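Long-range contact in CREG-like beta-barrel domain-containing protein (Agrobacterium tumefaciens, PDB 3DNH), which is of unknown function but carries a CREG-like beta-barrel domain related to the pyridoxamine 5'-phosphate oxidase family, many of whose members bind FMN: residues A[64-76]-A[138-150]. Residues are numbered along the deposited sequence; the frame is centred on the assembly and turned at random. Where two conformers were deposited one is given.
Sequences EPDGTPFFFAAGL and YLSLPDTRLYRLR
R148 grips the carboxylate of E64 side-on: its NH2 lies 2.9 Å from E64 OE1, on the syn lone pair and within the guanidinium plane, while its NE gives a less straight bond to E64 OE2 (3.0 Å, 139° at the hydrogen). The two flat groups are turned 50° from each other, so the salt bridge is twisted rather than coplanar. A bend at chi3 (71°) brings the guanidinium back beside the E64-G67 turn, and E120 makes a second salt bridge with R148 NH2, so this nitrogen is shared by two carboxylates.

Strands 69-74 and 144-150 run antiparallel as neighbours in the six-stranded barrel, the split barrel of the CREG-like and pyridoxamine 5'-phosphate oxidase families. Paired backbone bonds join F71 with Y147 and A73 with R145, and L149 N adds a further bond to P69 O. Side chains alternate between the two faces. On one, Y147 CB sits over the ring of F71, 4.0 Å from its centroid; the rings themselves lie nearly parallel but slid apart, and A73 CB packs against Y147 CE2. Helix 78-85 covers this cluster through M83. On the other face, in the conformer of F72 described, L139 CD2 rests over its ring, 3.7 Å from the centroid, and Y138 CD1 approaches F72 CE2 at 3.5 Å. L102 of the second subunit packs on both aromatic residues, and Y138 OH is hydrogen-bonded to D100 of that subunit, so the end of helix 135-138 that meets F72 also touches the dimer partner. Just past strand 69-74, G75 CA lies over one face of the R145 guanidinium, 3.8 Å from NE, which also makes a weak salt bridge to D143 OD1.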
loop_
_atom_site.group_PDB
_atom_site.type_symbol
_atom_site.label_atom_id
_atom_site.label_comp_id
_atom_site.label_asym_id
_atom_site.label_seq_id
_atom_site.Cartn_x
_atom_site.Cartn_y
_atom_site.Cartn_z
ATOM N N GLU A 64 18.903 4.857 -1.131
ATOM C CA GLU A 64 20.314 5.147 -1.316
ATOM C C GLU A 64 20.977 5.542 0.040
ATOM O O GLU A 64 20.263 5.878 0.992
ATOM C CB GLU A 64 20.467 6.227 -2.395
ATOM C CG GLU A 64 19.645 5.880 -3.673
ATOM C CD GLU A 64 19.832 6.899 -4.797
ATOM O OE1 GLU A 64 19.931 6.462 -5.971
ATOM O OE2 GLU A 64 19.891 8.121 -4.490
ATOM N N PRO A 65 22.323 5.461 0.138
ATOM C CA PRO A 65 23.042 5.744 1.405
ATOM C C PRO A 65 22.583 7.015 2.134
ATOM O O PRO A 65 22.463 6.983 3.331
ATOM C CB PRO A 65 24.489 5.860 0.956
ATOM C CG PRO A 65 24.561 4.906 -0.209
ATOM C CD PRO A 65 23.257 5.031 -0.916
ATOM N N ASP A 66 22.289 8.102 1.416
ATOM C CA ASP A 66 21.789 9.351 2.032
ATOM C C ASP A 66 20.282 9.331 2.403
ATOM O O ASP A 66 19.731 10.367 2.787
ATOM C CB ASP A 66 22.107 10.584 1.155
ATOM C CG ASP A 66 21.288 10.618 -0.121
ATOM O OD1 ASP A 66 21.421 11.554 -0.905
ATOM O OD2 ASP A 66 20.516 9.676 -0.350
ATOM N N GLY A 67 19.636 8.182 2.232
ATOM C CA GLY A 67 18.227 7.993 2.572
ATOM C C GLY A 67 17.235 8.239 1.452
ATOM O O GLY A 67 16.028 8.101 1.677
ATOM N N THR A 68 17.733 8.561 0.248
ATOM C CA THR A 68 16.890 8.886 -0.907
ATOM C C THR A 68 16.179 7.642 -1.464
ATOM O O THR A 68 16.855 6.679 -1.862
ATOM C CB THR A 68 17.692 9.535 -2.062
ATOM O OG1 THR A 68 18.304 10.753 -1.623
ATOM C CG2 THR A 68 16.762 9.867 -3.214
ATOM N N PRO A 69 14.824 7.667 -1.503
ATOM C CA PRO A 69 14.114 6.549 -2.089
ATOM C C PRO A 69 14.245 6.503 -3.604
ATOM O O PRO A 69 14.291 7.545 -4.273
ATOM C CB PRO A 69 12.651 6.794 -1.698
ATOM C CG PRO A 69 12.645 7.887 -0.735
ATOM C CD PRO A 69 13.880 8.699 -1.044
ATOM N N PHE A 70 14.292 5.279 -4.151
ATOM C CA PHE A 70 14.319 5.140 -5.605
ATOM C C PHE A 70 13.465 3.942 -5.953
ATOM O O PHE A 70 13.155 3.097 -5.108
ATOM C CB PHE A 70 15.775 5.059 -6.167
ATOM C CG PHE A 70 16.460 3.705 -5.977
ATOM C CD1 PHE A 70 16.404 2.725 -6.977
ATOM C CD2 PHE A 70 17.187 3.423 -4.814
ATOM C CE1 PHE A 70 17.077 1.477 -6.810
ATOM C CE2 PHE A 70 17.831 2.204 -4.635
ATOM C CZ PHE A 70 17.769 1.221 -5.642
ATOM N N PHE A 71 13.084 3.859 -7.208
ATOM C CA PHE A 71 12.194 2.801 -7.617
ATOM C C PHE A 71 12.298 2.599 -9.141
ATOM O O PHE A 71 12.895 3.418 -9.864
ATOM C CB PHE A 71 10.749 3.090 -7.163
ATOM C CG PHE A 71 10.174 4.364 -7.725
ATOM C CD1 PHE A 71 9.466 4.355 -8.930
ATOM C CD2 PHE A 71 10.317 5.570 -7.040
ATOM C CE1 PHE A 71 8.923 5.551 -9.462
ATOM C CE2 PHE A 71 9.783 6.757 -7.547
ATOM C CZ PHE A 71 9.074 6.745 -8.770
ATOM N N PHE A 72 11.713 1.486 -9.565
ATOM C CA PHE A 72 11.714 1.083 -10.944
ATOM C C PHE A 72 10.284 1.038 -11.436
ATOM O O PHE A 72 9.360 0.739 -10.655
ATOM C CB PHE A 72 12.370 -0.300 -11.079
ATOM C CG PHE A 72 11.724 -1.179 -12.095
ATOM C CD1 PHE A 72 12.059 -1.077 -13.442
ATOM C CD2 PHE A 72 10.773 -2.127 -11.704
ATOM C CE1 PHE A 72 11.450 -1.912 -14.387
ATOM C CE2 PHE A 72 10.155 -2.965 -12.652
ATOM C CZ PHE A 72 10.492 -2.850 -13.988
ATOM N N ALA A 73 10.117 1.316 -12.730
ATOM C CA ALA A 73 8.821 1.171 -13.385
ATOM C C ALA A 73 9.078 0.610 -14.777
ATOM O O ALA A 73 9.993 1.074 -15.450
ATOM C CB ALA A 73 8.103 2.491 -13.501
ATOM N N ALA A 74 8.301 -0.392 -15.190
ATOM C CA ALA A 74 8.344 -0.859 -16.590
ATOM C C ALA A 74 7.936 0.313 -17.487
ATOM O O ALA A 74 7.001 1.027 -17.146
ATOM C CB ALA A 74 7.398 -2.020 -16.773
ATOM N N GLY A 75 8.622 0.521 -18.614
ATOM C CA GLY A 75 8.328 1.670 -19.494
ATOM C C GLY A 75 6.945 1.701 -20.139
ATOM O O GLY A 75 6.376 2.778 -20.403
ATOM N N LEU A 76 6.384 0.528 -20.416
ATOM C CA LEU A 76 5.088 0.488 -21.105
ATOM C C LEU A 76 3.870 0.585 -20.152
ATOM O O LEU A 76 2.797 0.089 -20.451
ATOM C CB LEU A 76 5.025 -0.739 -22.033
ATOM C CG LEU A 76 6.202 -0.937 -23.006
ATOM C CD1 LEU A 76 5.863 -2.000 -24.081
ATOM C CD2 LEU A 76 6.662 0.382 -23.694
ATOM N N TYR A 138 12.443 -9.509 -13.738
ATOM C CA TYR A 138 11.656 -8.446 -14.393
ATOM C C TYR A 138 12.398 -7.149 -14.735
ATOM O O TYR A 138 11.884 -6.337 -15.493
ATOM C CB TYR A 138 10.346 -8.147 -13.665
ATOM C CG TYR A 138 10.482 -7.675 -12.235
ATOM C CD1 TYR A 138 10.845 -6.350 -11.939
ATOM C CD2 TYR A 138 10.209 -8.546 -11.162
ATOM C CE1 TYR A 138 10.970 -5.905 -10.631
ATOM C CE2 TYR A 138 10.322 -8.109 -9.843
ATOM C CZ TYR A 138 10.696 -6.792 -9.584
ATOM O OH TYR A 138 10.810 -6.364 -8.281
ATOM N N LEU A 139 13.582 -6.936 -14.152
ATOM C CA LEU A 139 14.482 -5.863 -14.600
ATOM C C LEU A 139 15.179 -6.291 -15.904
ATOM O O LEU A 139 15.558 -5.448 -16.708
ATOM C CB LEU A 139 15.529 -5.510 -13.536
ATOM C CG LEU A 139 15.088 -5.025 -12.152
ATOM C CD1 LEU A 139 16.304 -4.786 -11.221
ATOM C CD2 LEU A 139 14.287 -3.766 -12.309
ATOM N N SER A 140 15.348 -7.601 -16.107
ATOM C CA SER A 140 15.949 -8.124 -17.341
ATOM C C SER A 140 14.952 -8.073 -18.504
ATOM O O SER A 140 15.223 -8.589 -19.591
ATOM C CB SER A 140 16.476 -9.562 -17.151
ATOM O OG SER A 140 17.737 -9.590 -16.496
ATOM N N LEU A 141 13.800 -7.451 -18.267
ATOM C CA LEU A 141 12.790 -7.303 -19.315
ATOM C C LEU A 141 12.944 -5.953 -20.019
ATOM O O LEU A 141 13.418 -5.007 -19.402
ATOM C CB LEU A 141 11.380 -7.469 -18.725
ATOM C CG LEU A 141 10.992 -8.929 -18.400
ATOM C CD1 LEU A 141 9.774 -9.025 -17.453
ATOM C CD2 LEU A 141 10.785 -9.744 -19.679
ATOM N N PRO A 142 12.563 -5.860 -21.309
ATOM C CA PRO A 142 12.595 -4.586 -22.047
ATOM C C PRO A 142 12.061 -3.332 -21.313
ATOM O O PRO A 142 11.208 -3.436 -20.446
ATOM C CB PRO A 142 11.751 -4.897 -23.307
ATOM C CG PRO A 142 12.080 -6.343 -23.577
ATOM C CD PRO A 142 12.119 -6.970 -22.182
ATOM N N ASP A 143 12.631 -2.175 -21.674
ATOM C CA ASP A 143 12.258 -0.816 -21.229
ATOM C C ASP A 143 12.178 -0.556 -19.722
ATOM O O ASP A 143 11.377 0.246 -19.283
ATOM C CB ASP A 143 11.015 -0.272 -21.966
ATOM C CG ASP A 143 10.965 1.290 -21.976
ATOM O OD1 ASP A 143 11.763 1.939 -21.241
ATOM O OD2 ASP A 143 10.137 1.881 -22.713
ATOM N N THR A 144 13.040 -1.199 -18.941
ATOM C CA THR A 144 13.076 -0.944 -17.496
ATOM C C THR A 144 13.462 0.534 -17.299
ATOM O O THR A 144 14.392 1.021 -17.949
ATOM C CB THR A 144 14.039 -1.930 -16.711
ATOM O OG1 THR A 144 15.421 -1.564 -16.866
ATOM C CG2 THR A 144 13.889 -3.353 -17.158
ATOM N N ARG A 145 12.716 1.245 -16.450
ATOM C CA ARG A 145 12.986 2.668 -16.120
ATOM C C ARG A 145 13.256 2.853 -14.625
ATOM O O ARG A 145 12.577 2.278 -13.790
ATOM C CB ARG A 145 11.836 3.576 -16.546
ATOM C CG ARG A 145 11.673 3.675 -18.057
ATOM C CD ARG A 145 10.831 4.843 -18.480
ATOM N NE ARG A 145 10.578 4.736 -19.913
ATOM C CZ ARG A 145 9.596 5.362 -20.552
ATOM N NH1 ARG A 145 8.773 6.169 -19.891
ATOM N NH2 ARG A 145 9.440 5.176 -21.855
ATOM N N LEU A 146 14.232 3.683 -14.310
ATOM C CA LEU A 146 14.718 3.840 -12.949
ATOM C C LEU A 146 14.570 5.306 -12.503
ATOM O O LEU A 146 15.002 6.210 -13.209
ATOM C CB LEU A 146 16.174 3.462 -12.978
ATOM C CG LEU A 146 16.865 2.813 -11.803
ATOM C CD1 LEU A 146 15.903 2.334 -10.723
ATOM C CD2 LEU A 146 17.697 1.673 -12.412
ATOM N N TYR A 147 13.991 5.539 -11.330
ATOM C CA TYR A 147 13.697 6.924 -10.877
ATOM C C TYR A 147 14.106 7.118 -9.437
ATOM O O TYR A 147 13.978 6.210 -8.676
ATOM C CB TYR A 147 12.203 7.154 -10.883
ATOM C CG TYR A 147 11.489 6.842 -12.162
ATOM C CD1 TYR A 147 11.143 7.860 -13.058
ATOM C CD2 TYR A 147 11.072 5.539 -12.433
ATOM C CE1 TYR A 147 10.429 7.573 -14.231
ATOM C CE2 TYR A 147 10.409 5.247 -13.564
ATOM C CZ TYR A 147 10.078 6.260 -14.465
ATOM O OH TYR A 147 9.388 5.916 -15.573
ATOM N N ARG A 148 14.544 8.314 -9.039
ATOM C CA ARG A 148 14.590 8.582 -7.598
ATOM C C ARG A 148 13.648 9.722 -7.232
ATOM O O ARG A 148 13.339 10.611 -8.060
ATOM C CB ARG A 148 16.041 8.762 -7.053
ATOM C CG ARG A 148 16.793 9.857 -7.712
ATOM C CD ARG A 148 18.124 10.198 -7.008
ATOM N NE ARG A 148 19.141 9.174 -7.156
ATOM C CZ ARG A 148 20.045 9.128 -8.142
ATOM N NH1 ARG A 148 20.073 10.036 -9.116
ATOM N NH2 ARG A 148 20.919 8.140 -8.171
ATOM N N LEU A 149 13.145 9.649 -6.011
ATOM C CA LEU A 149 12.247 10.656 -5.505
ATOM C C LEU A 149 13.074 11.860 -5.097
ATOM O O LEU A 149 14.016 11.730 -4.305
ATOM C CB LEU A 149 11.425 10.115 -4.317
ATOM C CG LEU A 149 10.528 11.159 -3.641
ATOM C CD1 LEU A 149 9.492 11.749 -4.583
ATOM C CD2 LEU A 149 9.870 10.536 -2.415
ATOM N N ARG A 150 12.732 13.017 -5.660
ATOM C CA ARG A 150 13.209 14.276 -5.134
ATOM C C ARG A 150 12.149 14.778 -4.163
ATOM O O ARG A 150 11.121 15.277 -4.590
ATOM C CB ARG A 150 13.378 15.293 -6.259
ATOM C CG ARG A 150 14.247 16.456 -5.861
ATOM C CD ARG A 150 14.220 17.625 -6.833
ATOM N NE ARG A 150 14.004 17.266 -8.237
ATOM C CZ ARG A 150 13.623 18.130 -9.176
ATOM N NH1 ARG A 150 13.421 19.395 -8.864
ATOM N NH2 ARG A 150 13.441 17.745 -10.433
#